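Local coordinates for inositol-3-phosphate synthase (Caenorhabditis elegans, PDB 1VKO), which binds nicotinamide-adenine-dinucleotide, a potassium ion and pyrophosphate as a tetrameric inositol-3-phosphate synthase built around a Rossmann-type nucleotide-binding domain, at residues Glu168-Ala173 / Glu179-Leu184; Tyr296-Gly299 / Asn303-Val306; Leu312-Lys317 / Phe472-Ser477. All coordinates share one frame; numbering follows the deposited sequence.

Interaction 1. Residues Glu168-Ala173 / Glu179-Leu184; sequences EAMGRA and ELQEKL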
loop_
_atom_site.group_PDB
_atom_site.type_symbol
_atom_site.label_atom_id
_atom_site.label_comp_id
_atom_site.label_asym_id
_atom_site.label_seq_id
_atom_site.Cartn_x
_atom_site.Cartn_y
_atom_site.Cartn_z
ATOM N N GLU A 168 33.746 4.373 14.478
ATOM C CA GLU A 168 33.688 4.608 13.027
ATOM C C GLU A 168 32.700 3.658 12.399
ATOM O O GLU A 168 32.047 3.958 11.364
ATOM C CB GLU A 168 35.030 4.319 12.385
ATOM C CG GLU A 168 36.212 5.168 12.819
ATOM C CD GLU A 168 37.521 4.693 12.171
ATOM O OE1 GLU A 168 37.903 3.508 12.343
ATOM O OE2 GLU A 168 38.169 5.501 11.474
ATOM N N ALA A 169 32.629 2.478 13.005
ATOM C CA ALA A 169 31.688 1.454 12.632
ATOM C C ALA A 169 30.202 1.883 12.796
ATOM O O ALA A 169 29.346 1.420 12.069
ATOM C CB ALA A 169 31.983 0.217 13.456
ATOM N N MET A 170 29.906 2.707 13.797
ATOM C CA MET A 170 28.571 3.246 14.028
ATOM C C MET A 170 28.181 4.313 13.004
ATOM O O MET A 170 27.002 4.382 12.551
ATOM C CB MET A 170 28.510 3.895 15.374
ATOM C CG MET A 170 28.461 2.975 16.539
ATOM S SD MET A 170 28.117 4.063 17.920
ATOM C CE MET A 170 27.344 2.804 18.874
ATOM N N GLY A 171 29.158 5.150 12.663
ATOM C CA GLY A 171 28.997 6.178 11.660
ATOM C C GLY A 171 28.746 5.542 10.312
ATOM O O GLY A 171 27.937 6.043 9.508
ATOM N N ARG A 172 29.439 4.432 10.070
ATOM C CA ARG A 172 29.275 3.638 8.860
ATOM C C ARG A 172 27.854 3.145 8.808
ATOM O O ARG A 172 27.221 3.280 7.795
ATOM C CB ARG A 172 30.229 2.439 8.897
ATOM C CG ARG A 172 30.519 1.763 7.586
ATOM C CD ARG A 172 31.821 0.927 7.571
ATOM N NE ARG A 172 32.043 0.130 8.794
ATOM C CZ ARG A 172 33.159 -0.580 9.062
ATOM N NH1 ARG A 172 34.153 -0.609 8.176
ATOM N NH2 ARG A 172 33.278 -1.270 10.211
ATOM N N ALA A 173 27.358 2.586 9.912
ATOM C CA ALA A 173 26.114 1.818 9.896
ATOM C C ALA A 173 24.881 2.714 9.768
ATOM O O ALA A 173 23.911 2.361 9.063
ATOM C CB ALA A 173 26.034 0.969 11.137
ATOM N N GLU A 179 23.487 11.982 18.220
ATOM C CA GLU A 179 23.656 12.170 19.658
ATOM C C GLU A 179 24.080 10.922 20.366
ATOM O O GLU A 179 25.009 10.978 21.164
ATOM C CB GLU A 179 22.386 12.688 20.324
ATOM C CG GLU A 179 22.674 13.344 21.671
ATOM C CD GLU A 179 21.433 13.628 22.513
ATOM O OE1 GLU A 179 20.322 13.811 21.957
ATOM O OE2 GLU A 179 21.585 13.667 23.760
ATOM N N LEU A 180 23.402 9.809 20.089
ATOM C CA LEU A 180 23.696 8.526 20.767
ATOM C C LEU A 180 25.043 7.912 20.382
ATOM O O LEU A 180 25.630 7.150 21.158
ATOM C CB LEU A 180 22.541 7.501 20.587
ATOM C CG LEU A 180 22.677 6.088 21.181
ATOM C CD1 LEU A 180 22.935 6.106 22.700
ATOM C CD2 LEU A 180 21.421 5.248 20.819
ATOM N N GLN A 181 25.535 8.235 19.189
ATOM C CA GLN A 181 26.855 7.780 18.756
ATOM C C GLN A 181 27.899 8.561 19.543
ATOM O O GLN A 181 28.930 7.998 19.956
ATOM C CB GLN A 181 27.059 7.993 17.246
ATOM C CG GLN A 181 26.181 7.113 16.312
ATOM C CD GLN A 181 26.441 7.362 14.831
ATOM O OE1 GLN A 181 27.582 7.683 14.450
ATOM N NE2 GLN A 181 25.378 7.240 13.984
ATOM N N GLU A 182 27.644 9.849 19.784
ATOM C CA GLU A 182 28.593 10.627 20.613
ATOM C C GLU A 182 28.674 10.153 22.053
ATOM O O GLU A 182 29.745 9.986 22.573
ATOM C CB GLU A 182 28.327 12.129 20.541
ATOM C CG GLU A 182 29.242 12.857 19.557
ATOM C CD GLU A 182 29.285 12.207 18.183
ATOM O OE1 GLU A 182 28.324 12.383 17.379
ATOM O OE2 GLU A 182 30.295 11.524 17.911
ATOM N N LYS A 183 27.545 9.916 22.685
ATOM C CA LYS A 183 27.516 9.346 24.019
ATOM C C LYS A 183 28.238 8.010 24.080
ATOM O O LYS A 183 28.942 7.723 25.065
ATOM C CB LYS A 183 26.053 9.172 24.462
ATOM C CG LYS A 183 25.427 10.482 24.958
ATOM C CD LYS A 183 23.948 10.341 25.243
ATOM C CE LYS A 183 23.491 11.517 26.070
ATOM N NZ LYS A 183 22.207 11.260 26.777
ATOM N N LEU A 184 28.058 7.175 23.039
ATOM C CA LEU A 184 28.708 5.854 22.989
ATOM C C LEU A 184 30.181 5.860 22.575
ATOM O O LEU A 184 30.873 4.846 22.717
ATOM C CB LEU A 184 27.935 4.911 22.119
ATOM C CG LEU A 184 26.603 4.372 22.624
ATOM C CD1 LEU A 184 26.028 3.788 21.444
ATOM C CD2 LEU A 184 26.827 3.290 23.681
HETATM O O HOH W 1 25.937 7.638 11.072
#
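Met170 and Gln181 face each other across an antiparallel helical hairpin, in which the short helix 168-173 lies back along helix 178-188. The axes of the two segments run at 168° and approach to 10.3 Å, a spacing bridged by a few long side chains. Apolar contact comes first. The Met170 and Gln181 chains slide past each other in opposite directions, so that Met170 SD rides alongside the aliphatic part of the glutamine, 4.0 Å from Gln181 CG. Both have CG anti to their own carbonyl carbon (chi1 -75° and -68°) and run on extended, which spans the interval. Beyond the sulfur the Met170 methyl packs on Leu184, though its modelled approach to Leu184 CD1 is too close to trust. Phe176, in the connecting turn, also packs on Met170, while Phe97 and Ala98 of helix 87-100 pack on Leu184. Leu180 of helix 178-188 touches Met426 of a second subunit.

The polar contact lies at the far end of Gln181, where the amide reaches the backbone of the shorter helix. Gln181 OE1 rests 3.5 Å from Gly171 CA, a van der Waals contact. Gln181 NE2 is gripped twice, by the carbonyl of Phe176 within the turn and by a water, two bonds that probably fix the amide's position beside the turn. That water accepts from Gln181 NE2 at 3.0 Å and donates to Gly171 O at 3.0 Å.

Interaction 2. Residues Tyr296-Gly299 / Asn303-Val306; sequences YING and NTLV. With NAD (nicotinamide-adenine-dinucleotide), chain G.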
loop_
_atom_site.group_PDB
_atom_site.type_symbol
_atom_site.label_atom_id
_atom_site.label_comp_id
_atom_site.label_asym_id
_atom_site.label_seq_id
_atom_site.Cartn_x
_atom_site.Cartn_y
_atom_site.Cartn_z
ATOM N N TYR A 296 28.282 -22.498 18.496
ATOM C CA TYR A 296 28.346 -21.757 17.269
ATOM C C TYR A 296 26.965 -21.522 16.650
ATOM O O TYR A 296 26.210 -22.501 16.367
ATOM C CB TYR A 296 29.298 -22.450 16.280
ATOM C CG TYR A 296 29.537 -21.604 15.048
ATOM C CD1 TYR A 296 30.484 -20.579 15.038
ATOM C CD2 TYR A 296 28.791 -21.802 13.918
ATOM C CE1 TYR A 296 30.673 -19.795 13.893
ATOM C CE2 TYR A 296 28.945 -21.016 12.807
ATOM C CZ TYR A 296 29.889 -20.050 12.764
ATOM O OH TYR A 296 30.023 -19.298 11.579
ATOM N N ILE A 297 26.651 -20.228 16.460
ATOM C CA ILE A 297 25.417 -19.760 15.770
ATOM C C ILE A 297 25.668 -19.092 14.423
ATOM O O ILE A 297 26.502 -18.169 14.315
ATOM C CB ILE A 297 24.593 -18.756 16.659
ATOM C CG1 ILE A 297 24.475 -19.225 18.123
ATOM C CG2 ILE A 297 23.203 -18.433 16.009
ATOM C CD1 ILE A 297 23.832 -20.563 18.308
ATOM N N ASN A 298 24.932 -19.555 13.408
ATOM C CA ASN A 298 24.991 -19.032 12.047
ATOM C C ASN A 298 23.776 -18.134 11.747
ATOM O O ASN A 298 22.660 -18.651 11.559
ATOM C CB ASN A 298 25.008 -20.190 11.034
ATOM C CG ASN A 298 24.932 -19.700 9.552
ATOM O OD1 ASN A 298 25.376 -18.603 9.222
ATOM N ND2 ASN A 298 24.377 -20.533 8.672
ATOM N N GLY A 299 24.021 -16.821 11.690
ATOM C CA GLY A 299 23.021 -15.790 11.496
ATOM C C GLY A 299 22.777 -15.481 10.027
ATOM O O GLY A 299 21.895 -14.678 9.684
ATOM N N ASN A 303 25.469 -22.359 4.037
ATOM C CA ASN A 303 25.311 -23.714 4.579
ATOM C C ASN A 303 26.475 -24.206 5.450
ATOM O O ASN A 303 26.929 -25.344 5.324
ATOM C CB ASN A 303 24.933 -24.720 3.487
ATOM C CG ASN A 303 25.963 -24.824 2.394
ATOM O OD1 ASN A 303 26.495 -23.831 1.943
ATOM N ND2 ASN A 303 26.235 -26.047 1.950
ATOM N N THR A 304 26.911 -23.337 6.374
ATOM C CA THR A 304 28.027 -23.625 7.227
ATOM C C THR A 304 27.910 -24.985 7.927
ATOM O O THR A 304 28.878 -25.754 7.963
ATOM C CB THR A 304 28.213 -22.537 8.294
ATOM O OG1 THR A 304 28.379 -21.237 7.689
ATOM C CG2 THR A 304 29.536 -22.792 9.012
ATOM N N LEU A 305 26.726 -25.278 8.461
ATOM C CA LEU A 305 26.494 -26.468 9.276
ATOM C C LEU A 305 26.188 -27.715 8.441
ATOM O O LEU A 305 25.177 -28.391 8.630
ATOM C CB LEU A 305 25.404 -26.162 10.319
ATOM C CG LEU A 305 25.707 -24.878 11.140
ATOM C CD1 LEU A 305 24.535 -24.405 11.980
ATOM C CD2 LEU A 305 26.943 -25.055 12.027
ATOM N N VAL A 306 27.080 -27.996 7.501
ATOM C CA VAL A 306 27.090 -29.259 6.761
ATOM C C VAL A 306 27.140 -30.474 7.723
ATOM O O VAL A 306 27.528 -30.324 8.890
ATOM C CB VAL A 306 28.280 -29.300 5.762
ATOM C CG1 VAL A 306 28.089 -28.249 4.684
ATOM C CG2 VAL A 306 29.606 -29.073 6.479
HETATM P PA NAD G . 27.233 -5.595 7.369
HETATM O O1A NAD G . 27.925 -5.465 6.098
HETATM O O2A NAD G . 26.988 -4.247 7.912
HETATM O O5B NAD G . 28.127 -6.514 8.303
HETATM C C5B NAD G . 29.055 -7.396 7.746
HETATM C C4B NAD G . 30.382 -7.158 8.441
HETATM O O4B NAD G . 31.112 -8.364 8.426
HETATM C C3B NAD G . 31.225 -6.134 7.735
HETATM O O3B NAD G . 31.896 -5.452 8.783
HETATM C C2B NAD G . 32.282 -6.905 6.997
HETATM O O2B NAD G . 33.488 -6.178 7.227
HETATM C C1B NAD G . 32.353 -8.197 7.804
HETATM N N9A NAD G . 32.848 -9.444 7.165
HETATM C C8A NAD G . 32.670 -9.916 5.900
HETATM N N7A NAD G . 33.336 -11.087 5.787
HETATM C C5A NAD G . 33.950 -11.395 6.945
HETATM C C6A NAD G . 34.786 -12.445 7.362
HETATM N N6A NAD G . 35.198 -13.434 6.551
HETATM N N1A NAD G . 35.274 -12.427 8.644
HETATM C C2A NAD G . 34.981 -11.395 9.487
HETATM N N3A NAD G . 34.207 -10.370 9.049
HETATM C C4A NAD G . 33.677 -10.352 7.807
HETATM O O3 NAD G . 25.859 -6.444 7.231
HETATM P PN NAD G . 24.869 -6.569 8.472
HETATM O O1N NAD G . 25.683 -6.374 9.701
HETATM O O2N NAD G . 23.733 -5.679 8.217
HETATM O O5D NAD G . 24.432 -8.129 8.537
HETATM C C5D NAD G . 25.398 -9.162 8.444
HETATM C C4D NAD G . 24.830 -10.522 7.995
HETATM O O4D NAD G . 23.664 -10.830 8.718
HETATM C C3D NAD G . 24.454 -10.587 6.511
HETATM O O3D NAD G . 24.838 -11.835 6.007
HETATM C C2D NAD G . 22.947 -10.624 6.535
HETATM O O2D NAD G . 22.338 -11.343 5.474
HETATM C C1D NAD G . 22.697 -11.348 7.830
HETATM N N1N NAD G . 21.303 -11.081 8.165
HETATM C C2N NAD G . 20.896 -9.806 8.408
HETATM C C3N NAD G . 19.568 -9.577 8.693
HETATM C C7N NAD G . 19.257 -8.268 9.314
HETATM O O7N NAD G . 20.352 -7.378 9.427
HETATM N N7N NAD G . 18.016 -8.006 9.743
HETATM C C4N NAD G . 18.642 -10.636 8.754
HETATM C C5N NAD G . 19.073 -11.917 8.486
HETATM C C6N NAD G . 20.425 -12.136 8.179
HETATM O O HOH W 2 28.092 -19.213 9.565
#
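This is a buried, water-centred contact in which Tyr296 and Asn298, at the end of strand 295-298, meet Thr304 and Leu305 in the loop that leads into helix 307-316. One water joins three of the four side chains. It lies at the edge of the Tyr296 ring, in the ring plane, 2.8 Å from Tyr296 OH, and it is likewise 2.8 Å from Thr304 OG1. To Asn298 OD1 it donates a weak hydrogen bond. Tyr296 and Asn298 share a first torsion with CG anti to the backbone N (chi1 -172° and 174°), which carries the tyrosine ring and the asparagine amide to the same water.

Apolar contacts lie next to this water. Tyr296 CD2 comes to 4.2 Å from Leu305 CD2, the two side chains crossing obliquely, and Thr304 CG2 lies 4.2 Å from Tyr296 CE2. Leu305 CD1 meets Asn298 CB at 4.3 Å. The strand belongs to the parallel sheet of the Rossmann-type domain, between strands 242-247 and 320-321, and the loop starts the beta-alpha-beta crossover through helix 307-316 to strand 320-321.

Asn298 also shapes the bend itself. Its OD1 accepts from Ser300 N, forming an Asx turn, and its ND2 donates to Gln302 O, so one amide ties down both ends of the short link between the segments. Thr304 OG1 has a second partner in Ser282 OG, at the start of helix 281-291. Further on, Leu305 is the centre of an inverse gamma turn that delivers Val306 to the N-cap of helix 307-316. At the opposite end of the bend, Gly299 O lies 3.3 Å from C6N of the nicotinamide ring of NAD.

Interaction 3. Residues Leu312-Lys317 / Phe472-Ser477; sequences LAERHK and FHSVLS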
loop_
_atom_site.group_PDB
_atom_site.type_symbol
_atom_site.label_atom_id
_atom_site.label_comp_id
_atom_site.label_asym_id
_atom_site.label_seq_id
_atom_site.Cartn_x
_atom_site.Cartn_y
_atom_site.Cartn_z
ATOM N N LEU A 312 30.629 -33.109 14.130
ATOM C CA LEU A 312 31.773 -32.673 14.934
ATOM C C LEU A 312 31.295 -32.026 16.227
ATOM O O LEU A 312 31.880 -32.214 17.296
ATOM C CB LEU A 312 32.681 -31.725 14.127
ATOM C CG LEU A 312 34.026 -31.284 14.752
ATOM C CD1 LEU A 312 35.091 -32.408 14.856
ATOM C CD2 LEU A 312 34.575 -30.102 13.998
ATOM N N ALA A 313 30.210 -31.261 16.124
ATOM C CA ALA A 313 29.573 -30.726 17.302
ATOM C C ALA A 313 29.004 -31.842 18.200
ATOM O O ALA A 313 29.133 -31.763 19.421
ATOM C CB ALA A 313 28.505 -29.748 16.908
ATOM N N GLU A 314 28.359 -32.861 17.614
ATOM C CA GLU A 314 27.817 -33.989 18.406
ATOM C C GLU A 314 28.968 -34.619 19.211
ATOM O O GLU A 314 28.841 -34.896 20.398
ATOM C CB GLU A 314 27.130 -35.070 17.523
ATOM C CG GLU A 314 25.655 -34.836 17.126
ATOM C CD GLU A 314 25.186 -35.658 15.897
ATOM O OE1 GLU A 314 26.016 -36.324 15.217
ATOM O OE2 GLU A 314 23.969 -35.628 15.579
ATOM N N ARG A 315 30.095 -34.815 18.538
ATOM C CA ARG A 315 31.247 -35.490 19.108
ATOM C C ARG A 315 31.935 -34.663 20.168
ATOM O O ARG A 315 32.600 -35.210 21.042
ATOM C CB ARG A 315 32.237 -35.833 18.002
ATOM C CG ARG A 315 32.654 -37.295 18.005
ATOM C CD ARG A 315 33.287 -37.758 16.708
ATOM N NE ARG A 315 34.473 -36.969 16.401
ATOM C CZ ARG A 315 35.144 -37.073 15.271
ATOM N NH1 ARG A 315 34.715 -37.938 14.358
ATOM N NH2 ARG A 315 36.227 -36.319 15.048
ATOM N N HIS A 316 31.779 -33.349 20.113
ATOM C CA HIS A 316 32.490 -32.474 21.055
ATOM C C HIS A 316 31.606 -31.870 22.141
ATOM O O HIS A 316 32.081 -31.100 22.983
ATOM C CB HIS A 316 33.303 -31.407 20.313
ATOM C CG HIS A 316 34.667 -31.870 19.913
ATOM N ND1 HIS A 316 34.896 -32.633 18.787
ATOM C CD2 HIS A 316 35.874 -31.695 20.498
ATOM C CE1 HIS A 316 36.187 -32.907 18.690
ATOM N NE2 HIS A 316 36.802 -32.349 19.716
ATOM N N LYS A 317 30.329 -32.255 22.128
ATOM C CA LYS A 317 29.361 -31.867 23.152
ATOM C C LYS A 317 29.101 -30.356 23.230
ATOM O O LYS A 317 29.040 -29.744 24.310
ATOM C CB LYS A 317 29.734 -32.474 24.516
ATOM C CG LYS A 317 29.071 -33.828 24.819
ATOM C CD LYS A 317 29.427 -34.929 23.811
ATOM C CE LYS A 317 29.386 -36.313 24.479
ATOM N N PHE A 472 20.371 -31.712 25.843
ATOM C CA PHE A 472 19.654 -31.776 24.558
ATOM C C PHE A 472 20.578 -32.099 23.355
ATOM O O PHE A 472 21.802 -31.958 23.453
ATOM C CB PHE A 472 18.938 -30.447 24.339
ATOM C CG PHE A 472 17.899 -30.120 25.399
ATOM C CD1 PHE A 472 17.189 -31.137 26.054
ATOM C CD2 PHE A 472 17.582 -28.790 25.693
ATOM C CE1 PHE A 472 16.201 -30.840 27.008
ATOM C CE2 PHE A 472 16.599 -28.474 26.648
ATOM C CZ PHE A 472 15.909 -29.512 27.313
ATOM N N HIS A 473 20.001 -32.522 22.223
ATOM C CA HIS A 473 20.758 -32.660 20.966
ATOM C C HIS A 473 21.599 -31.405 20.654
ATOM O O HIS A 473 21.170 -30.305 20.956
ATOM C CB HIS A 473 19.812 -32.956 19.798
ATOM C CG HIS A 473 20.505 -33.495 18.580
ATOM N ND1 HIS A 473 21.304 -32.717 17.769
ATOM C CD2 HIS A 473 20.536 -34.738 18.044
ATOM C CE1 HIS A 473 21.796 -33.453 16.790
ATOM N NE2 HIS A 473 21.345 -34.683 16.932
ATOM N N SER A 474 22.791 -31.580 20.064
ATOM C CA SER A 474 23.673 -30.460 19.673
ATOM C C SER A 474 23.022 -29.423 18.772
ATOM O O SER A 474 23.329 -28.233 18.885
ATOM C CB SER A 474 24.937 -30.953 18.954
ATOM O OG SER A 474 25.647 -31.893 19.731
ATOM N N VAL A 475 22.171 -29.867 17.850
ATOM C CA VAL A 475 21.564 -28.961 16.873
ATOM C C VAL A 475 20.361 -28.390 17.539
ATOM O O VAL A 475 19.290 -29.036 17.540
ATOM C CB VAL A 475 21.055 -29.676 15.586
ATOM C CG1 VAL A 475 20.421 -28.653 14.625
ATOM C CG2 VAL A 475 22.169 -30.396 14.880
ATOM N N LEU A 476 20.506 -27.207 18.125
ATOM C CA LEU A 476 19.439 -26.756 18.977
ATOM C C LEU A 476 18.347 -25.989 18.294
ATOM O O LEU A 476 18.375 -24.749 18.186
ATOM C CB LEU A 476 19.898 -26.227 20.355
ATOM C CG LEU A 476 20.263 -24.789 20.681
ATOM C CD1 LEU A 476 20.770 -24.732 22.086
ATOM C CD2 LEU A 476 21.316 -24.367 19.755
ATOM N N SER A 477 17.381 -26.780 17.821
ATOM C CA SER A 477 16.262 -26.318 17.045
ATOM C C SER A 477 15.287 -25.410 17.780
ATOM O O SER A 477 14.553 -24.686 17.135
ATOM C CB SER A 477 15.520 -27.510 16.410
ATOM O OG SER A 477 15.274 -28.560 17.338
#
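Ser474 fits its hydroxyl against helix 307-316 near its C-terminal end, where the chain segment 472-477 lies beside the Rossmann-type parallel sheet. Ser474 OG, anti to its carbonyl carbon, comes to 3.3 Å from Glu314 CA and 3.5 Å from Ala313 O. The approach is close at backbone level too, the CA atoms of Glu314 and Ser474 being 5.6 Å apart. Behind the hydroxyl, Ala313 CB meets Ser474 CB at 4.3 Å.

Next to this, the Glu314 chain reaches out extended beyond CG and brings its carboxylate to the His473 ring, the two planes standing 68° apart. Glu314 OE2 is 3.1 Å from His473 NE2. The other ring nitrogen is held from within its own segment, since Val475 N donates to His473 ND1 in the ring plane. This straight bond (N-H...ND1 174°) probably sets the rotation of the imidazole and so its orientation toward Glu314.

Further out, Val320 of edge strand 320-321 pairs by backbone bonds with Ser474 and Leu476, and its side chain touches both Ala313 and Val475. His473 bonds through its backbone to a second subunit, and Phe472 stacks edge-to-face on Phe526 of that neighbouring chain.

On the helix side, Lys317 leaves the helix with a positive phi (63°) in a Schellman motif. Ile290 and Leu291 of helix 281-291 touch His316, whose ND1 makes a weak 3.4 Å bond back to Leu312 O.

From the N terminus the three contacts follow in series; none nests within another and none crosses. Interaction 1 closes a five-residue turn between helices 168-173 and 178-188, the Met170 side chain about 11 Å from NAD. Interaction 2 closes a three-residue loop where strand 295-298 leaves the parallel sheet, and the chain then enters helix 307-316. Interaction 3, the one long-range closure, joins that helix to the loop following strand 469-470: 154 residues, including the mixed sheet, lie between its segments. Interactions 2 and 3 are neighbours, with nearest atoms about 5 Å apart, while the centres of interactions 1 and 3 are 38 Å apart, on opposite sides of the chain's centre.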